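Local coordinates for protein endonuclease and methylase LlaGI (Lactococcus lactis, PDB 5FFJ) that recognises specific DNA sequences and probably combines protective adenine methylation with ATP-driven motion along DNA that leads to cleavage, its nuclease being deleted in this construct, at residues Lys1057-Val1062 / Gln1209-Pro1214; Ser1070-Ile1075 / Pro1148-Tyr1153; Met1142-Arg1147 / Glu1198-Met1203; Lys1177-Asn1182 / Thr1194-Tyr1199. One frame throughout, in Å; residues are numbered along the deposited sequence.

Interaction 1: Lys1057-Val1062 / Gln1209-Pro1214; sequences KDIGIV and QARNLP. With nucleotides of chain B.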
# COMPACT_ATOMS: atom_id res chain seq x y z
N LYS A 1057 36.97 14.18 -4.12
CA LYS A 1057 35.90 14.05 -3.14
C LYS A 1057 35.13 12.77 -3.42
O LYS A 1057 35.04 12.33 -4.57
CB LYS A 1057 34.96 15.26 -3.17
CG LYS A 1057 34.29 15.52 -4.52
CD LYS A 1057 32.93 14.84 -4.63
CE LYS A 1057 32.26 15.12 -5.97
NZ LYS A 1057 33.09 14.66 -7.11
N ASP A 1058 34.59 12.19 -2.36
CA ASP A 1058 33.81 10.96 -2.47
C ASP A 1058 32.42 11.23 -1.91
O ASP A 1058 32.15 12.32 -1.41
CB ASP A 1058 34.51 9.82 -1.70
CG ASP A 1058 33.86 8.47 -1.94
OD1 ASP A 1058 33.34 8.25 -3.05
OD2 ASP A 1058 33.86 7.64 -1.00
N ILE A 1059 31.54 10.25 -2.03
CA ILE A 1059 30.21 10.33 -1.43
C ILE A 1059 29.92 9.03 -0.69
O ILE A 1059 30.42 7.97 -1.07
CB ILE A 1059 29.14 10.64 -2.50
CG1 ILE A 1059 28.90 9.45 -3.42
CG2 ILE A 1059 29.59 11.82 -3.35
CD1 ILE A 1059 27.77 9.71 -4.41
N GLY A 1060 29.14 9.12 0.38
CA GLY A 1060 29.00 8.03 1.33
C GLY A 1060 28.54 6.72 0.73
O GLY A 1060 27.84 6.70 -0.29
N ILE A 1061 28.92 5.63 1.37
CA ILE A 1061 28.64 4.30 0.85
C ILE A 1061 27.14 4.00 0.88
O ILE A 1061 26.41 4.51 1.74
CB ILE A 1061 29.43 3.22 1.65
CG1 ILE A 1061 29.80 2.05 0.74
CG2 ILE A 1061 28.63 2.72 2.85
CD1 ILE A 1061 30.79 1.09 1.37
N VAL A 1062 26.69 3.19 -0.07
CA VAL A 1062 25.29 2.74 -0.11
C VAL A 1062 25.27 1.24 -0.41
O VAL A 1062 25.49 0.82 -1.54
CB VAL A 1062 24.47 3.49 -1.18
CG1 VAL A 1062 22.98 3.44 -0.84
CG2 VAL A 1062 24.94 4.93 -1.33
N GLN A 1209 21.85 12.30 1.27
CA GLN A 1209 23.01 12.13 0.40
C GLN A 1209 24.21 12.88 0.98
O GLN A 1209 24.22 14.11 1.04
CB GLN A 1209 22.71 12.62 -1.03
CG GLN A 1209 22.15 14.03 -1.12
CD GLN A 1209 20.64 14.08 -1.03
OE1 GLN A 1209 20.01 13.18 -0.49
NE2 GLN A 1209 20.05 15.13 -1.59
N ALA A 1210 25.21 12.13 1.44
CA ALA A 1210 26.35 12.74 2.13
C ALA A 1210 27.62 12.62 1.31
O ALA A 1210 27.99 11.53 0.86
CB ALA A 1210 26.55 12.10 3.49
N ARG A 1211 28.28 13.75 1.12
CA ARG A 1211 29.59 13.79 0.49
C ARG A 1211 30.65 13.81 1.59
O ARG A 1211 30.39 14.32 2.69
CB ARG A 1211 29.73 15.03 -0.40
CG ARG A 1211 28.44 15.45 -1.12
CD ARG A 1211 28.01 14.41 -2.15
NE ARG A 1211 26.60 14.53 -2.51
CZ ARG A 1211 26.11 14.47 -3.74
NH1 ARG A 1211 26.91 14.30 -4.79
NH2 ARG A 1211 24.80 14.60 -3.93
N ASN A 1212 31.81 13.24 1.32
CA ASN A 1212 32.93 13.32 2.25
C ASN A 1212 34.20 13.74 1.54
O ASN A 1212 34.37 13.51 0.34
CB ASN A 1212 33.14 11.99 2.99
CG ASN A 1212 33.43 10.84 2.05
OD1 ASN A 1212 34.58 10.63 1.65
ND2 ASN A 1212 32.40 10.09 1.69
N LEU A 1213 35.10 14.36 2.30
CA LEU A 1213 36.31 14.95 1.76
C LEU A 1213 37.53 14.33 2.43
O LEU A 1213 37.98 14.81 3.47
CB LEU A 1213 36.29 16.46 1.96
CG LEU A 1213 35.11 17.13 1.24
CD1 LEU A 1213 34.72 18.43 1.91
CD2 LEU A 1213 35.44 17.35 -0.22
N PRO A 1214 38.08 13.25 1.84
CA PRO A 1214 39.15 12.49 2.49
C PRO A 1214 40.45 13.27 2.63
O PRO A 1214 40.76 14.13 1.81
CB PRO A 1214 39.34 11.29 1.57
CG PRO A 1214 38.90 11.77 0.24
CD PRO A 1214 37.77 12.72 0.50
P DC B 9 16.48 15.78 -6.38
OP1 DC B 9 16.76 16.00 -7.81
OP2 DC B 9 16.70 16.89 -5.42
O5' DC B 9 14.96 15.27 -6.19
C5' DC B 9 14.43 14.28 -7.07
C4' DC B 9 13.80 13.13 -6.30
O4' DC B 9 14.84 12.34 -5.65
C3' DC B 9 12.83 13.55 -5.18
O3' DC B 9 11.62 12.80 -5.27
C2' DC B 9 13.60 13.23 -3.91
C1' DC B 9 14.41 12.02 -4.34
N1 DC B 9 15.62 11.71 -3.48
C2 DC B 9 15.86 10.40 -3.06
O2 DC B 9 15.09 9.50 -3.40
N3 DC B 9 16.95 10.14 -2.29
C4 DC B 9 17.77 11.13 -1.94
N4 DC B 9 18.84 10.82 -1.18
C5 DC B 9 17.54 12.47 -2.35
C6 DC B 9 16.47 12.72 -3.11
P DT B 8 22.69 15.30 -7.80
OP1 DT B 8 22.60 16.43 -8.75
OP2 DT B 8 23.53 15.44 -6.59
O5' DT B 8 21.21 14.91 -7.32
C5' DT B 8 20.28 14.34 -8.25
C4' DT B 8 19.03 13.84 -7.54
O4' DT B 8 19.16 12.41 -7.26
C3' DT B 8 18.76 14.48 -6.18
O3' DT B 8 17.36 14.53 -5.91
C2' DT B 8 19.49 13.52 -5.25
C1' DT B 8 19.09 12.19 -5.86
N1 DT B 8 19.95 11.00 -5.49
C2 DT B 8 19.42 9.73 -5.58
O2 DT B 8 18.28 9.51 -5.94
N3 DT B 8 20.28 8.73 -5.23
C4 DT B 8 21.58 8.85 -4.80
O4 DT B 8 22.25 7.87 -4.51
C5 DT B 8 22.08 10.21 -4.72
C7 DT B 8 23.49 10.48 -4.27
C6 DT B 8 21.25 11.21 -5.07
P DA B 7 28.90 12.84 -8.68
OP1 DA B 7 29.22 14.05 -9.46
OP2 DA B 7 29.45 12.70 -7.32
O5' DA B 7 27.32 12.68 -8.61
C5' DA B 7 26.50 13.15 -9.68
C4' DA B 7 25.06 12.73 -9.49
O4' DA B 7 24.98 11.28 -9.34
C3' DA B 7 24.37 13.31 -8.24
O3' DA B 7 23.18 14.01 -8.62
C2' DA B 7 24.08 12.08 -7.38
C1' DA B 7 23.98 10.98 -8.41
N9 DA B 7 24.17 9.62 -7.90
C8 DA B 7 25.16 9.18 -7.08
N7 DA B 7 25.07 7.90 -6.78
C5 DA B 7 23.94 7.48 -7.46
C6 DA B 7 23.30 6.23 -7.57
N6 DA B 7 23.73 5.12 -6.96
N1 DA B 7 22.18 6.16 -8.33
C2 DA B 7 21.75 7.27 -8.94
N3 DA B 7 22.27 8.49 -8.92
C4 DA B 7 23.37 8.53 -8.16
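Ile1059 lies alongside Arg1211, its CG2 methyl packed against the arginine's CD at 3.3 Å. The two form a non-hydrogen-bonded antiparallel pair with side chains pointing the same way, so the isoleucine supports the aliphatic part of the arginine, which bends at chi2 (-67°) and leads its guanidinium to the DNA. There Arg1211 NH2 donates to OP2 of DT8 of chain B over 3.1 Å, near the guanidinium plane. Ile1059 CD1 reaches C8 of DA7 of chain B, at 3.8 Å.

Asp1058 and Asn1212 exchange two backbone hydrogen bonds, Asp1058 N to Asn1212 O being 3.0 Å long and directed nearly along the C=O axis. Their side chains run together on the other face of the sheet, carboxylate and amide turned 84° apart. Gly1060 N donates almost straight to Ala1210 O (2.7 Å), closing the ladder between edge strand 1058-1059 and strand 1210-1214 of the specificity domain. Just before the latter, Gln1209 OE1 accepts from N4 of DC9 of chain B at 2.7 Å, while Gln1186 O holds its NE2. An amide oxygen suits the cytosine amino group and a guanidinium a phosphate, consistent with Gln1209 reading a base and Arg1211, two residues on, holding the DNA backbone.

Interaction 2: Ser1070-Ile1075 / Pro1148-Tyr1153; sequences SNFSKI and PFTKKY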
# COMPACT_ATOMS: atom_id res chain seq x y z
N SER A 1070 25.15 -4.66 7.45
CA SER A 1070 25.62 -3.81 8.55
C SER A 1070 24.92 -4.15 9.87
O SER A 1070 23.75 -4.55 9.87
CB SER A 1070 25.39 -2.33 8.22
OG SER A 1070 24.17 -1.87 8.77
N ASN A 1071 25.63 -3.97 10.98
CA ASN A 1071 25.12 -4.33 12.29
C ASN A 1071 26.05 -3.85 13.41
O ASN A 1071 27.23 -3.62 13.19
CB ASN A 1071 24.92 -5.85 12.38
CG ASN A 1071 24.25 -6.30 13.68
OD1 ASN A 1071 24.47 -5.73 14.74
ND2 ASN A 1071 23.43 -7.34 13.58
N PHE A 1072 25.49 -3.69 14.61
CA PHE A 1072 26.26 -3.34 15.79
C PHE A 1072 27.22 -4.45 16.22
O PHE A 1072 28.34 -4.18 16.65
CB PHE A 1072 25.33 -3.01 16.96
CG PHE A 1072 24.79 -1.60 16.94
CD1 PHE A 1072 25.65 -0.52 17.07
CD2 PHE A 1072 23.43 -1.36 16.83
CE1 PHE A 1072 25.17 0.77 17.07
CE2 PHE A 1072 22.94 -0.06 16.83
CZ PHE A 1072 23.81 1.00 16.95
N SER A 1073 26.78 -5.70 16.10
CA SER A 1073 27.60 -6.85 16.47
C SER A 1073 28.40 -7.35 15.28
O SER A 1073 27.82 -7.74 14.26
CB SER A 1073 26.73 -7.98 17.04
OG SER A 1073 27.50 -9.15 17.25
N LYS A 1074 29.72 -7.33 15.41
CA LYS A 1074 30.62 -7.87 14.39
C LYS A 1074 30.28 -9.33 14.08
O LYS A 1074 30.29 -9.75 12.92
CB LYS A 1074 32.08 -7.75 14.84
CG LYS A 1074 33.08 -8.37 13.88
CD LYS A 1074 34.52 -8.07 14.30
CE LYS A 1074 35.53 -8.64 13.31
NZ LYS A 1074 36.93 -8.30 13.69
N ILE A 1075 29.99 -10.10 15.13
CA ILE A 1075 29.65 -11.51 14.97
C ILE A 1075 28.37 -11.67 14.15
O ILE A 1075 28.30 -12.54 13.27
CB ILE A 1075 29.49 -12.20 16.34
CG1 ILE A 1075 30.84 -12.21 17.07
CG2 ILE A 1075 28.95 -13.62 16.17
CD1 ILE A 1075 30.81 -12.83 18.45
N PRO A 1148 25.56 9.78 12.61
CA PRO A 1148 26.50 10.62 13.36
C PRO A 1148 26.68 10.14 14.80
O PRO A 1148 25.70 9.90 15.50
CB PRO A 1148 25.87 12.01 13.30
CG PRO A 1148 24.46 11.81 12.92
CD PRO A 1148 24.35 10.51 12.20
N PHE A 1149 27.94 9.95 15.20
CA PHE A 1149 28.31 9.45 16.53
C PHE A 1149 27.87 7.99 16.73
O PHE A 1149 27.99 7.45 17.83
CB PHE A 1149 27.73 10.33 17.63
CG PHE A 1149 28.01 11.79 17.44
CD1 PHE A 1149 29.29 12.29 17.63
CD2 PHE A 1149 27.01 12.67 17.07
CE1 PHE A 1149 29.56 13.63 17.45
CE2 PHE A 1149 27.27 14.01 16.89
CZ PHE A 1149 28.55 14.49 17.08
N THR A 1150 27.38 7.37 15.66
CA THR A 1150 27.01 5.96 15.67
C THR A 1150 27.85 5.19 14.66
O THR A 1150 27.67 5.35 13.45
CB THR A 1150 25.52 5.75 15.33
OG1 THR A 1150 24.72 6.64 16.12
CG2 THR A 1150 25.10 4.30 15.59
N LYS A 1151 28.77 4.37 15.16
CA LYS A 1151 29.58 3.53 14.30
C LYS A 1151 29.21 2.06 14.48
O LYS A 1151 29.26 1.52 15.59
CB LYS A 1151 31.08 3.76 14.57
CG LYS A 1151 31.61 3.29 15.91
CD LYS A 1151 33.06 3.73 16.07
CE LYS A 1151 33.67 3.26 17.38
NZ LYS A 1151 34.89 4.04 17.72
N LYS A 1152 28.80 1.44 13.38
CA LYS A 1152 28.44 0.04 13.32
C LYS A 1152 29.51 -0.75 12.59
O LYS A 1152 30.43 -0.17 12.02
CB LYS A 1152 27.10 -0.15 12.61
CG LYS A 1152 25.87 0.29 13.38
CD LYS A 1152 24.61 0.05 12.57
CE LYS A 1152 23.36 0.09 13.43
NZ LYS A 1152 22.15 -0.22 12.62
N TYR A 1153 29.38 -2.07 12.61
CA TYR A 1153 30.23 -2.93 11.80
C TYR A 1153 29.61 -3.12 10.42
O TYR A 1153 28.39 -3.25 10.29
CB TYR A 1153 30.44 -4.28 12.48
CG TYR A 1153 31.42 -4.23 13.62
CD1 TYR A 1153 32.79 -4.36 13.39
CD2 TYR A 1153 31.00 -4.04 14.93
CE1 TYR A 1153 33.70 -4.31 14.43
CE2 TYR A 1153 31.90 -3.99 15.98
CZ TYR A 1153 33.25 -4.13 15.72
OH TYR A 1153 34.16 -4.08 16.75
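Lys1152 leaves strand 1150-1153 with CG anti to its carbonyl carbon and extends from there. Its CB rests against Asn1071 O at 3.5 Å, CG meets CD1 and CE1 of the Phe1072 ring, and CD comes within 4.3 Å of Ser1070 OG. CE lies over the ring face of Phe1072 in a CH-pi contact, 3.7 Å from the centroid and offset toward the rim. The tip, NZ, forms a salt bridge with Asp1366, so a long lysine serves both the aromatic face and a distant carboxylate. Thr1150 adds its CG2 methyl obliquely to the same ring, 3.8 Å from Phe1072 CZ.

Asn1071 and Tyr1153 are a hydrogen-bonded antiparallel pair, which places the short strand 1070-1071 at the edge of a four-stranded mixed sheet in the specificity domain. Asn1071 N donates to Tyr1153 O at 2.9 Å, in the carbonyl plane, and Tyr1153 N returns a bond to Asn1071 O. Beyond the pair, Asn1071 OD1 accepts from Ser1073 N (2.7 Å), an Asx turn that leads the chain to Ser1073, the N-cap of helix 1074-1096.

Lys1074, in the first turn of that helix, sets CB squarely over the centre of the Tyr1153 ring, 3.6 Å from the centroid. An alanine at Tyr1153 would remove this ring and would probably loosen the seat of the helix start on the sheet. Phe1072 O lies in the ring plane at the tyrosine's edge.

Interaction 3: Met1142-Arg1147 / Glu1198-Met1203; sequences MLAMYR and EYLSDM. With nucleotides of chain C; nucleotides of chain B.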
# COMPACT_ATOMS: atom_id res chain seq x y z
N MET A 1142 34.37 -4.61 8.68
CA MET A 1142 35.11 -3.48 9.23
C MET A 1142 34.19 -2.49 9.93
O MET A 1142 32.96 -2.63 9.89
CB MET A 1142 35.88 -2.77 8.12
CG MET A 1142 35.04 -2.39 6.91
SD MET A 1142 36.05 -1.73 5.57
CE MET A 1142 36.55 -0.16 6.27
N LEU A 1143 34.79 -1.50 10.57
CA LEU A 1143 34.04 -0.46 11.27
C LEU A 1143 33.73 0.69 10.33
O LEU A 1143 34.53 1.03 9.45
CB LEU A 1143 34.83 0.05 12.47
CG LEU A 1143 34.83 -0.87 13.69
CD1 LEU A 1143 35.97 -0.50 14.62
CD2 LEU A 1143 33.50 -0.79 14.42
N ALA A 1144 32.57 1.30 10.53
CA ALA A 1144 32.15 2.43 9.70
C ALA A 1144 31.17 3.32 10.46
O ALA A 1144 30.44 2.84 11.33
CB ALA A 1144 31.53 1.93 8.41
N MET A 1145 31.16 4.60 10.12
CA MET A 1145 30.16 5.53 10.63
C MET A 1145 28.85 5.35 9.87
O MET A 1145 28.74 5.74 8.71
CB MET A 1145 30.62 6.98 10.50
CG MET A 1145 31.39 7.50 11.70
SD MET A 1145 30.39 7.54 13.19
CE MET A 1145 31.51 8.30 14.35
N TYR A 1146 27.87 4.75 10.53
CA TYR A 1146 26.56 4.54 9.93
C TYR A 1146 25.70 5.79 10.08
O TYR A 1146 25.02 6.21 9.15
CB TYR A 1146 25.88 3.33 10.57
CG TYR A 1146 24.58 2.94 9.91
CD1 TYR A 1146 24.56 2.43 8.62
CD2 TYR A 1146 23.37 3.05 10.59
CE1 TYR A 1146 23.37 2.06 8.02
CE2 TYR A 1146 22.18 2.69 9.99
CZ TYR A 1146 22.19 2.19 8.71
OH TYR A 1146 21.01 1.82 8.11
N ARG A 1147 25.76 6.39 11.27
CA ARG A 1147 25.03 7.61 11.57
C ARG A 1147 25.91 8.49 12.45
O ARG A 1147 26.91 8.02 12.99
CB ARG A 1147 23.70 7.28 12.26
CG ARG A 1147 22.73 6.51 11.38
CD ARG A 1147 22.30 7.29 10.16
NE ARG A 1147 22.34 6.46 8.95
CZ ARG A 1147 21.30 5.80 8.45
NH1 ARG A 1147 20.10 5.87 9.03
NH2 ARG A 1147 21.45 5.08 7.36
N GLU A 1198 36.68 9.19 11.52
CA GLU A 1198 37.94 8.46 11.47
C GLU A 1198 37.77 7.15 10.70
O GLU A 1198 38.73 6.42 10.47
CB GLU A 1198 38.43 8.18 12.89
CG GLU A 1198 39.90 7.89 13.01
CD GLU A 1198 40.33 7.65 14.45
OE1 GLU A 1198 39.45 7.68 15.34
OE2 GLU A 1198 41.53 7.44 14.69
N TYR A 1199 36.53 6.87 10.30
CA TYR A 1199 36.17 5.61 9.68
C TYR A 1199 35.40 5.81 8.38
O TYR A 1199 35.02 6.93 8.03
CB TYR A 1199 35.32 4.77 10.64
CG TYR A 1199 36.01 4.44 11.95
CD1 TYR A 1199 36.11 5.40 12.96
CD2 TYR A 1199 36.54 3.18 12.19
CE1 TYR A 1199 36.74 5.10 14.16
CE2 TYR A 1199 37.16 2.88 13.38
CZ TYR A 1199 37.26 3.84 14.36
OH TYR A 1199 37.87 3.55 15.56
N LEU A 1200 35.18 4.71 7.66
CA LEU A 1200 34.33 4.70 6.49
C LEU A 1200 32.94 5.22 6.87
O LEU A 1200 32.45 4.92 7.96
CB LEU A 1200 34.25 3.29 5.91
CG LEU A 1200 33.55 3.09 4.56
CD1 LEU A 1200 34.17 1.89 3.87
CD2 LEU A 1200 32.06 2.88 4.74
N SER A 1201 32.32 6.00 5.99
CA SER A 1201 31.06 6.66 6.32
C SER A 1201 29.92 6.28 5.38
O SER A 1201 30.09 6.23 4.16
CB SER A 1201 31.24 8.18 6.30
OG SER A 1201 32.12 8.60 7.34
N ASP A 1202 28.76 6.00 5.97
CA ASP A 1202 27.56 5.71 5.19
C ASP A 1202 27.14 6.97 4.46
O ASP A 1202 27.64 8.06 4.74
CB ASP A 1202 26.43 5.21 6.08
CG ASP A 1202 25.31 4.53 5.30
OD1 ASP A 1202 25.61 3.60 4.52
OD2 ASP A 1202 24.14 4.94 5.45
N MET A 1203 26.19 6.83 3.54
CA MET A 1203 25.66 7.98 2.83
C MET A 1203 24.78 8.80 3.76
O MET A 1203 24.60 10.00 3.56
CB MET A 1203 24.88 7.53 1.60
CG MET A 1203 24.38 8.65 0.71
SD MET A 1203 23.01 8.11 -0.31
CE MET A 1203 23.75 8.17 -1.92
P DG C 15 17.21 3.48 8.82
OP1 DG C 15 17.20 2.24 9.62
OP2 DG C 15 17.98 4.65 9.32
O5' DG C 15 17.70 3.19 7.33
C5' DG C 15 17.97 1.85 6.91
C4' DG C 15 17.28 1.54 5.59
O4' DG C 15 16.62 2.75 5.11
C3' DG C 15 18.21 1.09 4.47
O3' DG C 15 17.59 0.07 3.66
C2' DG C 15 18.46 2.39 3.70
C1' DG C 15 17.12 3.09 3.83
N9 DG C 15 17.18 4.55 3.71
C8 DG C 15 17.85 5.43 4.52
N7 DG C 15 17.71 6.68 4.17
C5 DG C 15 16.88 6.63 3.05
C6 DG C 15 16.38 7.67 2.23
O6 DG C 15 16.57 8.89 2.33
N1 DG C 15 15.59 7.18 1.20
C2 DG C 15 15.31 5.85 0.99
N2 DG C 15 14.52 5.57 -0.05
N3 DG C 15 15.77 4.87 1.75
C4 DG C 15 16.55 5.33 2.76
P DT B 8 22.69 15.30 -7.80
OP1 DT B 8 22.60 16.43 -8.75
OP2 DT B 8 23.53 15.44 -6.59
O5' DT B 8 21.21 14.91 -7.32
C5' DT B 8 20.28 14.34 -8.25
C4' DT B 8 19.03 13.84 -7.54
O4' DT B 8 19.16 12.41 -7.26
C3' DT B 8 18.76 14.48 -6.18
O3' DT B 8 17.36 14.53 -5.91
C2' DT B 8 19.49 13.52 -5.25
C1' DT B 8 19.09 12.19 -5.86
N1 DT B 8 19.95 11.00 -5.49
C2 DT B 8 19.42 9.73 -5.58
O2 DT B 8 18.28 9.51 -5.94
N3 DT B 8 20.28 8.73 -5.23
C4 DT B 8 21.58 8.85 -4.80
O4 DT B 8 22.25 7.87 -4.51
C5 DT B 8 22.08 10.21 -4.72
C7 DT B 8 23.49 10.48 -4.27
C6 DT B 8 21.25 11.21 -5.07
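The guanidinium of Arg1147 has one face on Tyr1146, whose CE2 stands 3.5 Å from its plane and over its centre; relative to the ring, the arginine CZ is offset toward the rim. At the guanidinium's edge two acceptors lie near its plane. Arg1147 NH1 donates to OP2 of DG15 of chain C, and NH2 makes a salt bridge with Asp1202 OD2 at 3.3 Å, approaching the carboxylate from above its plane. Arg1147 NE turns back to Tyr1146 O (2.7 Å), so all three nitrogens are engaged. Asp1202 would probably offset part of the positive charge beside the phosphate and fix the rotation of the guanidinium. A leucine at Arg1147 would lose both the phosphate bond and the salt bridge and would probably weaken the grip on this DNA strand. Tyr1146 OH is hydrogen-bonded to Asp1066.

Tyr1146 and Arg1147 both face Thr1150, a classic beta bulge, and the chain turns a corner at Tyr1146. The residues before it, on strand 1141-1147, run parallel to the weakly bonded strand 1200-1201 at the edge of the sheet. Met1145 N donates to Leu1200 O, and Asp1202 N to Met1145 O at 2.8 Å, nearly along the C=O axis.

Leu1200 sets CD2 against Ala1144 CB (3.8 Å), where the small alanine leaves room for the leucine's branch, and CD1 against CE of Met1142, the two side chains crossing at about a right angle. Leu1143 CB lies beside Tyr1199 CD2, at 3.6 Å. Past the strand, the unbranched Met1203 brings CE to the methyl C7 of DT8 of chain B, 3.3 Å away.

Interaction 4: Lys1177-Asn1182 / Thr1194-Tyr1199; sequences KNLLIN and TLISEY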
# COMPACT_ATOMS: atom_id res chain seq x y z
N LYS A 1177 44.18 3.98 7.88
CA LYS A 1177 44.09 5.21 8.66
C LYS A 1177 43.82 6.40 7.74
O LYS A 1177 44.65 6.75 6.90
CB LYS A 1177 45.39 5.45 9.44
CG LYS A 1177 45.72 4.38 10.46
CD LYS A 1177 44.68 4.32 11.56
CE LYS A 1177 45.07 3.31 12.63
NZ LYS A 1177 44.05 3.22 13.70
N ASN A 1178 42.66 7.02 7.92
CA ASN A 1178 42.29 8.18 7.12
C ASN A 1178 41.36 9.13 7.88
O ASN A 1178 40.69 8.72 8.83
CB ASN A 1178 41.63 7.74 5.81
CG ASN A 1178 41.89 8.69 4.66
OD1 ASN A 1178 42.17 9.87 4.87
ND2 ASN A 1178 41.79 8.17 3.44
N LEU A 1179 41.35 10.39 7.47
CA LEU A 1179 40.39 11.37 7.96
C LEU A 1179 39.53 11.87 6.82
O LEU A 1179 40.05 12.27 5.78
CB LEU A 1179 41.10 12.56 8.62
CG LEU A 1179 41.82 12.38 9.95
CD1 LEU A 1179 42.34 13.73 10.42
CD2 LEU A 1179 40.91 11.76 11.01
N LEU A 1180 38.21 11.85 6.99
CA LEU A 1180 37.31 12.45 6.02
C LEU A 1180 36.28 13.35 6.70
O LEU A 1180 35.78 13.05 7.78
CB LEU A 1180 36.61 11.37 5.18
CG LEU A 1180 36.05 10.11 5.84
CD1 LEU A 1180 34.70 10.34 6.46
CD2 LEU A 1180 35.96 9.00 4.80
N ILE A 1181 36.01 14.48 6.06
CA ILE A 1181 35.02 15.44 6.53
C ILE A 1181 33.69 15.17 5.85
O ILE A 1181 33.50 15.56 4.70
CB ILE A 1181 35.45 16.89 6.26
CG1 ILE A 1181 36.82 17.17 6.89
CG2 ILE A 1181 34.41 17.87 6.78
CD1 ILE A 1181 37.41 18.50 6.51
N ASN A 1182 32.78 14.50 6.54
CA ASN A 1182 31.45 14.30 5.99
C ASN A 1182 30.67 15.61 5.97
O ASN A 1182 30.79 16.43 6.89
CB ASN A 1182 30.67 13.26 6.79
CG ASN A 1182 31.31 11.89 6.74
OD1 ASN A 1182 31.37 11.26 5.68
ND2 ASN A 1182 31.79 11.41 7.88
N THR A 1194 28.26 19.41 9.16
CA THR A 1194 29.46 18.66 8.84
C THR A 1194 29.97 17.93 10.08
O THR A 1194 29.93 18.48 11.19
CB THR A 1194 30.58 19.57 8.28
OG1 THR A 1194 31.74 18.78 7.99
CG2 THR A 1194 30.95 20.65 9.27
N LEU A 1195 30.44 16.71 9.89
CA LEU A 1195 30.97 15.90 10.98
C LEU A 1195 32.16 15.08 10.49
O LEU A 1195 32.04 14.32 9.53
CB LEU A 1195 29.89 14.99 11.56
CG LEU A 1195 30.27 14.16 12.79
CD1 LEU A 1195 30.82 15.04 13.89
CD2 LEU A 1195 29.07 13.37 13.28
N ILE A 1196 33.30 15.24 11.14
CA ILE A 1196 34.50 14.53 10.74
C ILE A 1196 34.47 13.10 11.27
O ILE A 1196 33.96 12.84 12.36
CB ILE A 1196 35.77 15.25 11.25
CG1 ILE A 1196 37.02 14.66 10.59
CG2 ILE A 1196 35.86 15.19 12.76
CD1 ILE A 1196 38.24 15.53 10.73
N SER A 1197 34.99 12.17 10.47
CA SER A 1197 34.99 10.76 10.83
C SER A 1197 36.36 10.13 10.64
O SER A 1197 37.11 10.49 9.72
CB SER A 1197 33.96 10.00 10.00
OG SER A 1197 34.04 8.61 10.24
N GLU A 1198 36.68 9.19 11.52
CA GLU A 1198 37.94 8.46 11.47
C GLU A 1198 37.77 7.15 10.70
O GLU A 1198 38.73 6.42 10.47
CB GLU A 1198 38.43 8.18 12.89
CG GLU A 1198 39.90 7.89 13.01
CD GLU A 1198 40.33 7.65 14.45
OE1 GLU A 1198 39.45 7.68 15.34
OE2 GLU A 1198 41.53 7.44 14.69
N TYR A 1199 36.53 6.87 10.30
CA TYR A 1199 36.17 5.61 9.68
C TYR A 1199 35.40 5.81 8.38
O TYR A 1199 35.02 6.93 8.03
CB TYR A 1199 35.32 4.77 10.64
CG TYR A 1199 36.01 4.44 11.95
CD1 TYR A 1199 36.11 5.40 12.96
CD2 TYR A 1199 36.54 3.18 12.19
CE1 TYR A 1199 36.74 5.10 14.16
CE2 TYR A 1199 37.16 2.88 13.38
CZ TYR A 1199 37.26 3.84 14.36
OH TYR A 1199 37.87 3.55 15.56
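Thr1194, its OG1 anti to the backbone N (chi1 180°), donates through that hydroxyl to Asn1182 O over 2.8 Å. The same carbonyl accepts Leu1195 N at 3.0 Å, both donors lying above its plane, so the threonine hydroxyl adds a second donor to one backbone oxygen. Leu1195 O receives weak bonds from Asn1182 N and ND2; the amide ND2 also donates to Ser1201 OG. Ile1196 stands opposite Ile1181 as a non-hydrogen-bonded pair, with CD1 4.4 Å from Ile1181 CG1 and its CG1 near Leu1180 O. Helices 1234-1243 and 1270-1285 cover this face, so apolar residues suit it, and their beta-branching suits a strand.

Strands 1180-1182 and 1194-1197 are the arms of a beta hairpin, their axes 4.6 Å apart at closest approach, and 1194-1197 is an outermost strand of a four-stranded antiparallel sheet in the specificity domain. At Ser1197 the ladder is most regular: its N donates to Leu1180 O at 2.9 Å, and its O accepts Leu1180 N almost straight. On the other face, Ser1197 CB lies 3.6 Å from Leu1180 CD1, a small residue making room for the leucine. Ser1197 OG bonds to Tyr1199 O, 2.9 Å away, bridging over Glu1198.

How the interactions relate
Interactions 1 and 4 belong to one antiparallel sheet, in which strand 1210-1214 borders strand 1180-1184 and Leu1213 N lies 3.1 Å from Ile1181 O. Interactions 2 and 3 share the mixed sheet, joined where Lys1152 O meets Ala1144 N at 3.0 Å. Glu1198 and Tyr1199, common to interactions 3 and 4, carry the chain from one sheet to the other, and Ile1061 ties interaction 1 to 3 through its O, 2.9 Å from Met1203 N. Both DNA strands are touched: interaction 1 meets chain B, interaction 3 a phosphate of chain C and DT8 of chain B. Interaction 4 stays about 13 Å from the DNA at its nearest atom, interaction 2 about 6 Å.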